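Local atomic coordinates of uncharacterized aldehyde dehydrogenase AldY (Bacillus subtilis, PDB entry 4DNG), a protein that probably oxidises aldehydes to carboxylates with NAD(+) as electron acceptor and may help protect the cell against stress from ethanol and related compounds. Residues E4-S9 / G186-A191; M161-P166 / L226-G231; G77-H80 / D85-M88. One frame throughout, in Å; residues are numbered along the deposited sequence.

Interaction 1. Residues E4-S9 / G186-A191; sequences ETLNKS and GGTIIA
Thr-188 and Leu-6 join the N-terminal arm of an aldehyde dehydrogenase to helix 183-196 of the domain that binds NAD(+) in this family. The arm arrives as a short 3-10 turn, bends in an inverse gamma turn centred on Leu-6, and then runs into strand 9-11. On the helix, Gly-186 and Gly-187 come first, in a wider pi-type turn; the carbonyl of Gly-186 accepts hydrogen bonds from Ser-160 and His-176. Thr-188 follows and carries the contact. Its OG1 lies between the backbone N and the carbonyl carbon (chi1 54°) and donates a hydrogen bond of 3.1 Å to Leu-6 O, with a C=O...OG1 angle of 141° and the donor tilted 17° from the carbonyl plane. The same OG1 also has a weak hydrogen bond to the carbonyl of Ile-184, four residues back. A beta-branched hydroxyl residue suits this place, because it offers a donor to the arm on one branch and a methyl on the other: Thr-188 CG2 sits 3.4 Å from Lys-8 O. A valine in place of Thr-188 would probably keep much of the packing but leave Leu-6 O without its donor, so that the turn is held less firmly. Leu-6 CD1 lies 3.6 Å from Thr-188 O. Ile-189 comes next, adding apolar surface to the flank of Leu-6: Ile-189 CG1 is 4.4 Å from Leu-6 CD1.

Interaction 2. Residues M161-P166 / L226-G231; sequences MRSIAP and LISFTG
Ser-163 and Ser-228 meet through their hydroxyls, fastening helix 156-169 to strand 226-231 of the NAD(+)-binding domain. The polar part of the contact is this hydrogen bond, 2.6 Å from Ser-163 OG to Ser-228 OG, in which either hydroxyl could be the donor. Both residues are buried, so each gives the other a polar partner in the interior. Two torsions bring the oxygens together: on the helix, Ser-163 OG stands anti to the carbonyl carbon (chi1 -58°), whereas on the strand Ser-228 OG extends anti to the backbone N (chi1 177°). Serine suits both positions because its small side chain lets helix and strand come near, with the CA atoms of the pair 7.0 Å apart.

Van der Waals packing adds little beyond the serine methylenes, Ser-163 CB lying 4.1 Å from Ser-228 CB. The second, looser approach is made by Arg-162, whose chain bends at chi3 (62°) and crosses the side chain of Thr-230 at about a right angle. Arg-162 NH1 is 3.6 Å from Thr-230 OG1, an oblique approach rather than a hydrogen bond. A long arginine can span from the helix to the end of the strand, where NH2 also forms a long, weak ion pair with Glu-253, a predicted active-site residue. Just beyond Thr-230 comes Gly-231, the first of the residues that by similarity bind NAD(+).

Around this contact, strand 226-231 runs parallel to and between strands 135-150 and 249-254 in the sheet, while helix 156-169 packs through Met-161 and Ile-164 on helix 183-196 and through Met-161, Ala-165 and Pro-166 on helix 98-118.

Interaction 3. Residues G77-H80 / D85-M88; sequences GYLH and DIIM
Ile-86 reaches across from helix 83-94 to Leu-79 on helix 65-81, and its terminal methyl does nearly all the touching. Of the residues here it has the most surface buried by the contact. Its CG1 branch is anti to the carbonyl carbon (chi1 -61°) and continues extended through chi2 at 174°, which carries CD1 out to the neighbouring helix. There CD1 lies 3.6 Å from Leu-79 O and 3.8 Å from Leu-79 CA, so the methyl rests against backbone as well as side chain. An isoleucine suits the site because the unbranched end of its longer arm is slim enough to settle beside a helix backbone.

Leu-79 answers with one branch of its fork: CD2 is 4.0 Å from Ile-86 CD1, and the two side chains cross at about a right angle. Beyond this pair, Leu-79 also packs on Leu-112 and Ala-193, and Ile-86 on Leu-105 and Phe-3, so both belong to a wider apolar core.

Tyr-78 has a smaller share. Its carbonyl O stands 4.4 Å from Ile-86 CD1, while its phenol lies over helix 183-196, where OH is hydrogen-bonded to Lys-192 and the ring meets that of His-196. Two successive helices, 65-81 and 83-94, joined by a very short connection and packed where the first ends and the second begins, belong to the helical layer of the aldehyde dehydrogenase fold.

From the N terminus, residues 4-9 open the longest loop, which interaction 1 closes only at helix 183-196. Within that span, interaction 3 opens and closes between two successive helices, closing a short loop of a few residues. Interaction 2 starts at residues 161-166, still inside the span of interaction 1, but ends past it at strand 226-231, so these two cross; interactions 3 and 2 follow in series. Helix 183-196 is shared ground: it carries interaction 1 and touches the other two contacts, interaction 2 through Ile-190 and interaction 3 through Ile-189. Met-161 also meets Leu-79. Together the contacts tie the N-terminal arm, the helical layer and the parallel strands of the NAD(+)-binding domain.

Interaction 1. Residues E4-S9 / G186-A191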
ATOM      1  N   GLU A   4     -12.595   5.662 -35.463  1.00 97.55           N
ATOM      2  CA  GLU A   4     -12.535   4.226 -35.736  1.00 93.25           C
ATOM      3  C   GLU A   4     -11.253   3.803 -36.496  1.00100.24           C
ATOM      4  O   GLU A   4     -10.965   2.613 -36.612  1.00102.98           O
ATOM      5  CB  GLU A   4     -13.799   3.750 -36.473  1.00101.72           C
ATOM      6  CG  GLU A   4     -14.088   4.436 -37.804  1.00118.23           C
ATOM      7  CD  GLU A   4     -15.243   5.418 -37.711  1.00131.80           C
ATOM      8  OE1 GLU A   4     -14.985   6.640 -37.688  1.00126.40           O
ATOM      9  OE2 GLU A   4     -16.410   4.965 -37.649  1.00134.16           O
ATOM     10  N   THR A   5     -10.483   4.766 -37.006  1.00102.16           N
ATOM     11  CA  THR A   5      -9.180   4.454 -37.598  1.00100.88           C
ATOM     12  C   THR A   5      -8.199   3.942 -36.528  1.00101.09           C
ATOM     13  O   THR A   5      -7.234   3.239 -36.837  1.00118.19           O
ATOM     14  CB  THR A   5      -8.590   5.661 -38.365  1.00109.41           C
ATOM     15  OG1 THR A   5      -7.703   5.190 -39.384  1.00139.43           O
ATOM     16  CG2 THR A   5      -7.827   6.616 -37.451  1.00 95.06           C
ATOM     17  N   LEU A   6      -8.484   4.284 -35.271  1.00 85.26           N
ATOM     18  CA  LEU A   6      -7.605   4.029 -34.145  1.00 76.53           C
ATOM     19  C   LEU A   6      -7.975   2.709 -33.474  1.00 72.93           C
ATOM     20  O   LEU A   6      -8.477   2.672 -32.346  1.00 66.68           O
ATOM     21  CB  LEU A   6      -7.714   5.172 -33.127  1.00 74.00           C
ATOM     22  CG  LEU A   6      -7.540   6.667 -33.445  1.00 78.21           C
ATOM     23  CD1 LEU A   6      -7.425   7.451 -32.136  1.00 69.11           C
ATOM     24  CD2 LEU A   6      -6.367   6.988 -34.379  1.00 78.31           C
ATOM     25  N   ASN A   7      -7.714   1.622 -34.174  1.00 74.03           N
ATOM     26  CA  ASN A   7      -8.090   0.303 -33.686  1.00 78.45           C
ATOM     27  C   ASN A   7      -6.862  -0.557 -33.357  1.00 75.93           C
ATOM     28  O   ASN A   7      -6.949  -1.785 -33.247  1.00 76.26           O
ATOM     29  CB  ASN A   7      -8.991  -0.389 -34.712  1.00 82.56           C
ATOM     30  CG  ASN A   7      -8.443  -0.286 -36.121  1.00 77.81           C
ATOM     31  OD1 ASN A   7      -7.268   0.014 -36.316  1.00 76.58           O
ATOM     32  ND2 ASN A   7      -9.289  -0.523 -37.105  1.00 77.74           N
ATOM     33  N   LYS A   8      -5.725   0.106 -33.177  1.00 72.64           N
ATOM     34  CA  LYS A   8      -4.472  -0.579 -32.912  1.00 73.97           C
ATOM     35  C   LYS A   8      -3.940  -0.277 -31.513  1.00 73.10           C
ATOM     36  O   LYS A   8      -4.385   0.663 -30.857  1.00 71.23           O
ATOM     37  CB  LYS A   8      -3.426  -0.189 -33.963  1.00 81.42           C
ATOM     38  CG  LYS A   8      -3.984  -0.040 -35.367  1.00 90.51           C
ATOM     39  CD  LYS A   8      -3.084  -0.679 -36.408  1.00100.58           C
ATOM     40  CE  LYS A   8      -3.888  -1.081 -37.637  1.00101.66           C
ATOM     41  NZ  LYS A   8      -3.072  -1.913 -38.563  1.00105.86           N
ATOM     42  N   SER A   9      -2.984  -1.085 -31.064  1.00 67.65           N
ATOM     43  CA  SER A   9      -2.241  -0.782 -29.871  1.00 56.02           C
ATOM     44  C   SER A   9      -1.351   0.347 -30.231  1.00 62.00           C
ATOM     45  O   SER A   9      -1.038   0.536 -31.408  1.00 68.60           O
ATOM     46  CB  SER A   9      -1.378  -1.955 -29.460  1.00 54.47           C
ATOM     47  OG  SER A   9      -2.187  -3.042 -29.078  1.00 59.33           O
ATOM     48  N   GLY A 186     -11.343   4.361 -23.972  1.00 60.92           N
ATOM     49  CA  GLY A 186     -10.500   4.007 -22.845  1.00 53.64           C
ATOM     50  C   GLY A 186      -9.005   3.912 -23.151  1.00 58.41           C
ATOM     51  O   GLY A 186      -8.201   3.748 -22.235  1.00 72.62           O
ATOM     52  N   GLY A 187      -8.611   4.013 -24.415  1.00 54.70           N
ATOM     53  CA  GLY A 187      -7.192   3.867 -24.768  1.00 58.36           C
ATOM     54  C   GLY A 187      -6.692   4.650 -25.961  1.00 57.81           C
ATOM     55  O   GLY A 187      -5.810   5.492 -25.836  1.00 57.83           O
ATOM     56  N   THR A 188      -7.251   4.386 -27.132  1.00 60.90           N
ATOM     57  CA  THR A 188      -6.605   4.881 -28.362  1.00 66.70           C
ATOM     58  C   THR A 188      -6.655   6.405 -28.524  1.00 66.21           C
ATOM     59  O   THR A 188      -5.674   7.018 -28.973  1.00 67.04           O
ATOM     60  CB  THR A 188      -7.131   4.194 -29.637  1.00 72.84           C
ATOM     61  OG1 THR A 188      -8.558   4.310 -29.692  1.00 80.00           O
ATOM     62  CG2 THR A 188      -6.744   2.727 -29.645  1.00 71.89           C
ATOM     63  N   ILE A 189      -7.790   7.004 -28.157  1.00 58.93           N
ATOM     64  CA  ILE A 189      -7.955   8.452 -28.225  1.00 59.67           C
ATOM     65  C   ILE A 189      -6.924   9.123 -27.316  1.00 60.44           C
ATOM     66  O   ILE A 189      -6.287  10.119 -27.706  1.00 66.43           O
ATOM     67  CB  ILE A 189      -9.388   8.888 -27.855  1.00 57.45           C
ATOM     68  CG1 ILE A 189     -10.354   8.513 -28.963  1.00 61.22           C
ATOM     69  CG2 ILE A 189      -9.470  10.391 -27.626  1.00 60.72           C
ATOM     70  CD1 ILE A 189     -11.802   8.612 -28.526  1.00 68.54           C
ATOM     71  N   ILE A 190      -6.744   8.550 -26.127  1.00 55.22           N
ATOM     72  CA  ILE A 190      -5.781   9.051 -25.159  1.00 56.60           C
ATOM     73  C   ILE A 190      -4.373   8.942 -25.752  1.00 60.97           C
ATOM     74  O   ILE A 190      -3.610   9.915 -25.725  1.00 63.55           O
ATOM     75  CB  ILE A 190      -5.887   8.309 -23.814  1.00 57.01           C
ATOM     76  CG1 ILE A 190      -7.036   8.885 -23.009  1.00 54.79           C
ATOM     77  CG2 ILE A 190      -4.605   8.465 -23.010  1.00 60.62           C
ATOM     78  CD1 ILE A 190      -7.554   7.967 -21.921  1.00 53.08           C
ATOM     79  N   ALA A 191      -4.044   7.776 -26.309  1.00 55.51           N
ATOM     80  CA  ALA A 191      -2.757   7.614 -27.019  1.00 59.36           C
ATOM     81  C   ALA A 191      -2.585   8.643 -28.135  1.00 65.30           C
ATOM     82  O   ALA A 191      -1.521   9.264 -28.272  1.00 71.93           O
ATOM     83  CB  ALA A 191      -2.600   6.207 -27.561  1.00 56.93           C
TER

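Interaction 2. Residues M161-P166 / L226-G231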
ATOM      1  N   MET A 161      -7.461   7.997 -17.622  1.00 52.04           N
ATOM      2  CA  MET A 161      -6.656   9.208 -17.478  1.00 48.14           C
ATOM      3  C   MET A 161      -6.351   9.478 -15.993  1.00 51.83           C
ATOM      4  O   MET A 161      -5.341  10.105 -15.646  1.00 54.67           O
ATOM      5  CB  MET A 161      -7.375  10.384 -18.116  1.00 50.41           C
ATOM      6  CG  MET A 161      -6.614  11.685 -18.097  1.00 51.90           C
ATOM      7  SD  MET A 161      -5.267  11.466 -19.240  1.00 60.37           S
ATOM      8  CE  MET A 161      -6.135  11.686 -20.797  1.00 58.64           C
ATOM      9  N   ARG A 162      -7.196   8.963 -15.106  1.00 56.50           N
ATOM     10  CA  ARG A 162      -6.933   9.108 -13.668  1.00 58.72           C
ATOM     11  C   ARG A 162      -5.627   8.422 -13.287  1.00 59.08           C
ATOM     12  O   ARG A 162      -5.055   8.733 -12.251  1.00 69.08           O
ATOM     13  CB  ARG A 162      -8.095   8.605 -12.821  1.00 58.83           C
ATOM     14  CG  ARG A 162      -8.079   9.111 -11.398  1.00 75.76           C
ATOM     15  CD  ARG A 162      -8.991   8.279 -10.512  1.00 90.00           C
ATOM     16  NE  ARG A 162      -8.550   6.888 -10.465  1.00104.46           N
ATOM     17  CZ  ARG A 162      -9.326   5.872 -10.096  1.00116.49           C
ATOM     18  NH1 ARG A 162      -8.849   4.632 -10.087  1.00121.09           N
ATOM     19  NH2 ARG A 162     -10.584   6.095  -9.747  1.00111.61           N
ATOM     20  N   SER A 163      -5.133   7.521 -14.133  1.00 51.46           N
ATOM     21  CA  SER A 163      -3.838   6.911 -13.863  1.00 57.12           C
ATOM     22  C   SER A 163      -2.771   7.347 -14.838  1.00 58.06           C
ATOM     23  O   SER A 163      -1.597   7.485 -14.475  1.00 61.31           O
ATOM     24  CB  SER A 163      -3.928   5.389 -13.836  1.00 56.03           C
ATOM     25  OG  SER A 163      -4.861   5.000 -12.855  1.00 65.30           O
ATOM     26  N   ILE A 164      -3.163   7.534 -16.085  1.00 58.87           N
ATOM     27  CA  ILE A 164      -2.207   7.930 -17.102  1.00 59.32           C
ATOM     28  C   ILE A 164      -1.566   9.296 -16.767  1.00 59.33           C
ATOM     29  O   ILE A 164      -0.338   9.430 -16.747  1.00 62.40           O
ATOM     30  CB  ILE A 164      -2.853   7.896 -18.498  1.00 56.39           C
ATOM     31  CG1 ILE A 164      -3.103   6.438 -18.902  1.00 56.39           C
ATOM     32  CG2 ILE A 164      -1.995   8.652 -19.491  1.00 54.84           C
ATOM     33  CD1 ILE A 164      -4.079   6.244 -20.045  1.00 59.27           C
ATOM     34  N   ALA A 165      -2.384  10.286 -16.435  1.00 57.08           N
ATOM     35  CA  ALA A 165      -1.858  11.665 -16.360  1.00 64.38           C
ATOM     36  C   ALA A 165      -0.909  11.937 -15.167  1.00 65.31           C
ATOM     37  O   ALA A 165       0.158  12.509 -15.351  1.00 64.86           O
ATOM     38  CB  ALA A 165      -2.991  12.691 -16.444  1.00 60.78           C
ATOM     39  N   PRO A 166      -1.285  11.522 -13.943  1.00 64.08           N
ATOM     40  CA  PRO A 166      -0.291  11.611 -12.857  1.00 63.63           C
ATOM     41  C   PRO A 166       0.980  10.792 -13.119  1.00 68.05           C
ATOM     42  O   PRO A 166       2.090  11.266 -12.868  1.00 74.86           O
ATOM     43  CB  PRO A 166      -1.033  11.049 -11.642  1.00 65.49           C
ATOM     44  CG  PRO A 166      -2.340  10.519 -12.152  1.00 66.74           C
ATOM     45  CD  PRO A 166      -2.634  11.236 -13.430  1.00 61.55           C
ATOM     46  N   LEU A 226       3.537  -0.292  -9.829  1.00 66.04           N
ATOM     47  CA  LEU A 226       2.166  -0.076  -9.363  1.00 57.79           C
ATOM     48  C   LEU A 226       1.175  -0.690 -10.334  1.00 59.11           C
ATOM     49  O   LEU A 226       1.329  -0.541 -11.555  1.00 59.12           O
ATOM     50  CB  LEU A 226       1.880   1.403  -9.205  1.00 61.23           C
ATOM     51  CG  LEU A 226       0.452   1.867  -8.943  1.00 70.38           C
ATOM     52  CD1 LEU A 226       0.122   1.868  -7.476  1.00 74.06           C
ATOM     53  CD2 LEU A 226       0.307   3.274  -9.465  1.00 75.82           C
ATOM     54  N   ILE A 227       0.188  -1.402  -9.781  1.00 54.99           N
ATOM     55  CA  ILE A 227      -0.980  -1.851 -10.514  1.00 52.04           C
ATOM     56  C   ILE A 227      -2.111  -0.925 -10.136  1.00 56.11           C
ATOM     57  O   ILE A 227      -2.446  -0.785  -8.958  1.00 61.72           O
ATOM     58  CB  ILE A 227      -1.482  -3.261 -10.129  1.00 55.58           C
ATOM     59  CG1 ILE A 227      -0.350  -4.276  -9.964  1.00 52.06           C
ATOM     60  CG2 ILE A 227      -2.496  -3.751 -11.164  1.00 50.73           C
ATOM     61  CD1 ILE A 227       0.442  -4.491 -11.223  1.00 51.16           C
ATOM     62  N   SER A 228      -2.707  -0.322 -11.151  1.00 57.20           N
ATOM     63  CA  SER A 228      -3.876   0.521 -11.021  1.00 56.37           C
ATOM     64  C   SER A 228      -5.045  -0.249 -11.660  1.00 58.06           C
ATOM     65  O   SER A 228      -4.948  -0.648 -12.814  1.00 56.75           O
ATOM     66  CB  SER A 228      -3.598   1.842 -11.754  1.00 56.74           C
ATOM     67  OG  SER A 228      -4.726   2.683 -11.730  1.00 65.98           O
ATOM     68  N   PHE A 229      -6.125  -0.481 -10.907  1.00 58.60           N
ATOM     69  CA  PHE A 229      -7.262  -1.295 -11.366  1.00 54.95           C
ATOM     70  C   PHE A 229      -8.599  -0.751 -10.858  1.00 59.74           C
ATOM     71  O   PHE A 229      -8.710  -0.328  -9.700  1.00 61.35           O
ATOM     72  CB  PHE A 229      -7.083  -2.759 -10.906  1.00 60.78           C
ATOM     73  CG  PHE A 229      -8.261  -3.673 -11.219  1.00 55.15           C
ATOM     74  CD1 PHE A 229      -8.457  -4.176 -12.500  1.00 57.25           C
ATOM     75  CD2 PHE A 229      -9.148  -4.059 -10.221  1.00 56.55           C
ATOM     76  CE1 PHE A 229      -9.534  -5.017 -12.792  1.00 59.58           C
ATOM     77  CE2 PHE A 229     -10.220  -4.903 -10.497  1.00 60.80           C
ATOM     78  CZ  PHE A 229     -10.418  -5.379 -11.791  1.00 59.36           C
ATOM     79  N   THR A 230      -9.601  -0.766 -11.736  1.00 60.22           N
ATOM     80  CA  THR A 230     -11.002  -0.534 -11.378  1.00 57.96           C
ATOM     81  C   THR A 230     -11.861  -1.670 -11.973  1.00 57.62           C
ATOM     82  O   THR A 230     -11.751  -1.951 -13.161  1.00 69.17           O
ATOM     83  CB  THR A 230     -11.506   0.842 -11.868  1.00 61.05           C
ATOM     84  OG1 THR A 230     -10.884   1.877 -11.104  1.00 69.05           O
ATOM     85  CG2 THR A 230     -13.002   0.957 -11.663  1.00 57.61           C
ATOM     86  N   GLY A 231     -12.701  -2.308 -11.143  1.00 56.22           N
ATOM     87  CA  GLY A 231     -13.423  -3.541 -11.501  1.00 53.82           C
ATOM     88  C   GLY A 231     -13.997  -4.312 -10.312  1.00 59.55           C
ATOM     89  O   GLY A 231     -14.245  -3.739  -9.240  1.00 61.15           O
TER

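Interaction 3. Residues G77-H80 / D85-M88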
ATOM      1  N   GLY A  77      -5.173  20.023 -24.699  1.00 74.22           N
ATOM      2  CA  GLY A  77      -5.538  20.857 -25.841  1.00 78.62           C
ATOM      3  C   GLY A  77      -6.158  20.047 -26.959  1.00 77.20           C
ATOM      4  O   GLY A  77      -7.188  20.436 -27.511  1.00 78.14           O
ATOM      5  N   TYR A  78      -5.534  18.914 -27.286  1.00 76.74           N
ATOM      6  CA  TYR A  78      -6.088  17.988 -28.273  1.00 78.30           C
ATOM      7  C   TYR A  78      -7.527  17.570 -27.915  1.00 71.72           C
ATOM      8  O   TYR A  78      -8.405  17.510 -28.788  1.00 73.99           O
ATOM      9  CB  TYR A  78      -5.194  16.743 -28.437  1.00 75.16           C
ATOM     10  CG  TYR A  78      -5.684  15.770 -29.488  1.00 69.63           C
ATOM     11  CD1 TYR A  78      -6.618  14.765 -29.176  1.00 69.12           C
ATOM     12  CD2 TYR A  78      -5.237  15.867 -30.802  1.00 70.80           C
ATOM     13  CE1 TYR A  78      -7.082  13.890 -30.157  1.00 73.98           C
ATOM     14  CE2 TYR A  78      -5.676  14.993 -31.783  1.00 71.36           C
ATOM     15  CZ  TYR A  78      -6.591  14.011 -31.466  1.00 78.91           C
ATOM     16  OH  TYR A  78      -7.003  13.168 -32.470  1.00 86.74           O
ATOM     17  N   LEU A  79      -7.775  17.294 -26.641  1.00 65.46           N
ATOM     18  CA  LEU A  79      -9.092  16.757 -26.246  1.00 68.15           C
ATOM     19  C   LEU A  79     -10.187  17.815 -26.298  1.00 73.90           C
ATOM     20  O   LEU A  79     -11.335  17.510 -26.622  1.00 78.70           O
ATOM     21  CB  LEU A  79      -9.059  16.114 -24.859  1.00 57.50           C
ATOM     22  CG  LEU A  79      -8.038  15.003 -24.565  1.00 58.80           C
ATOM     23  CD1 LEU A  79      -8.018  14.635 -23.076  1.00 60.11           C
ATOM     24  CD2 LEU A  79      -8.282  13.753 -25.394  1.00 57.44           C
ATOM     25  N   HIS A  80      -9.820  19.053 -25.974  1.00 70.36           N
ATOM     26  CA  HIS A  80     -10.774  20.166 -25.942  1.00 71.25           C
ATOM     27  C   HIS A  80     -11.125  20.650 -27.348  1.00 68.63           C
ATOM     28  O   HIS A  80     -12.307  20.828 -27.669  1.00 65.03           O
ATOM     29  CB  HIS A  80     -10.239  21.283 -25.025  1.00 72.18           C
ATOM     30  CG  HIS A  80     -11.004  22.583 -25.117  1.00 76.39           C
ATOM     31  ND1 HIS A  80     -10.495  23.685 -25.715  1.00 79.19           N
ATOM     32  CD2 HIS A  80     -12.277  22.931 -24.671  1.00 77.07           C
ATOM     33  CE1 HIS A  80     -11.397  24.682 -25.660  1.00 79.06           C
ATOM     34  NE2 HIS A  80     -12.486  24.224 -25.027  1.00 78.69           N
ATOM     35  N   ASP A  85     -16.366  15.440 -31.511  1.00 82.72           N
ATOM     36  CA  ASP A  85     -16.118  14.100 -32.039  1.00 76.77           C
ATOM     37  C   ASP A  85     -15.807  13.069 -30.953  1.00 76.28           C
ATOM     38  O   ASP A  85     -16.196  11.909 -31.057  1.00 83.10           O
ATOM     39  CB  ASP A  85     -14.969  14.159 -33.047  1.00 77.87           C
ATOM     40  CG  ASP A  85     -15.268  15.088 -34.229  1.00 88.87           C
ATOM     41  OD1 ASP A  85     -16.424  15.075 -34.712  1.00 91.23           O
ATOM     42  OD2 ASP A  85     -14.350  15.821 -34.680  1.00 88.35           O
ATOM     43  N   ILE A  86     -15.095  13.490 -29.917  1.00 71.58           N
ATOM     44  CA  ILE A  86     -14.702  12.584 -28.854  1.00 68.22           C
ATOM     45  C   ILE A  86     -15.950  12.186 -28.078  1.00 71.58           C
ATOM     46  O   ILE A  86     -16.160  11.003 -27.803  1.00 74.73           O
ATOM     47  CB  ILE A  86     -13.602  13.209 -27.961  1.00 64.82           C
ATOM     48  CG1 ILE A  86     -12.348  13.513 -28.805  1.00 67.38           C
ATOM     49  CG2 ILE A  86     -13.257  12.308 -26.797  1.00 61.68           C
ATOM     50  CD1 ILE A  86     -11.235  14.256 -28.082  1.00 69.50           C
ATOM     51  N   ILE A  87     -16.795  13.172 -27.775  1.00 72.74           N
ATOM     52  CA  ILE A  87     -18.027  12.952 -27.012  1.00 72.64           C
ATOM     53  C   ILE A  87     -18.936  11.949 -27.741  1.00 73.00           C
ATOM     54  O   ILE A  87     -19.383  10.954 -27.169  1.00 70.02           O
ATOM     55  CB  ILE A  87     -18.717  14.300 -26.648  1.00 72.90           C
ATOM     56  CG1 ILE A  87     -17.936  14.983 -25.506  1.00 71.53           C
ATOM     57  CG2 ILE A  87     -20.189  14.115 -26.259  1.00 67.70           C
ATOM     58  CD1 ILE A  87     -18.356  16.404 -25.183  1.00 69.38           C
ATOM     59  N   MET A  88     -19.143  12.192 -29.025  1.00 76.22           N
ATOM     60  CA  MET A  88     -19.872  11.273 -29.882  1.00 72.42           C
ATOM     61  C   MET A  88     -19.322   9.862 -29.786  1.00 71.06           C
ATOM     62  O   MET A  88     -20.082   8.930 -29.535  1.00 75.92           O
ATOM     63  CB  MET A  88     -19.871  11.753 -31.339  1.00 71.32           C
ATOM     64  CG  MET A  88     -20.870  11.003 -32.214  1.00 84.07           C
ATOM     65  SD  MET A  88     -22.556  10.983 -31.539  1.00 95.11           S
ATOM     66  CE  MET A  88     -23.137  12.616 -32.008  1.00 96.64           C
TER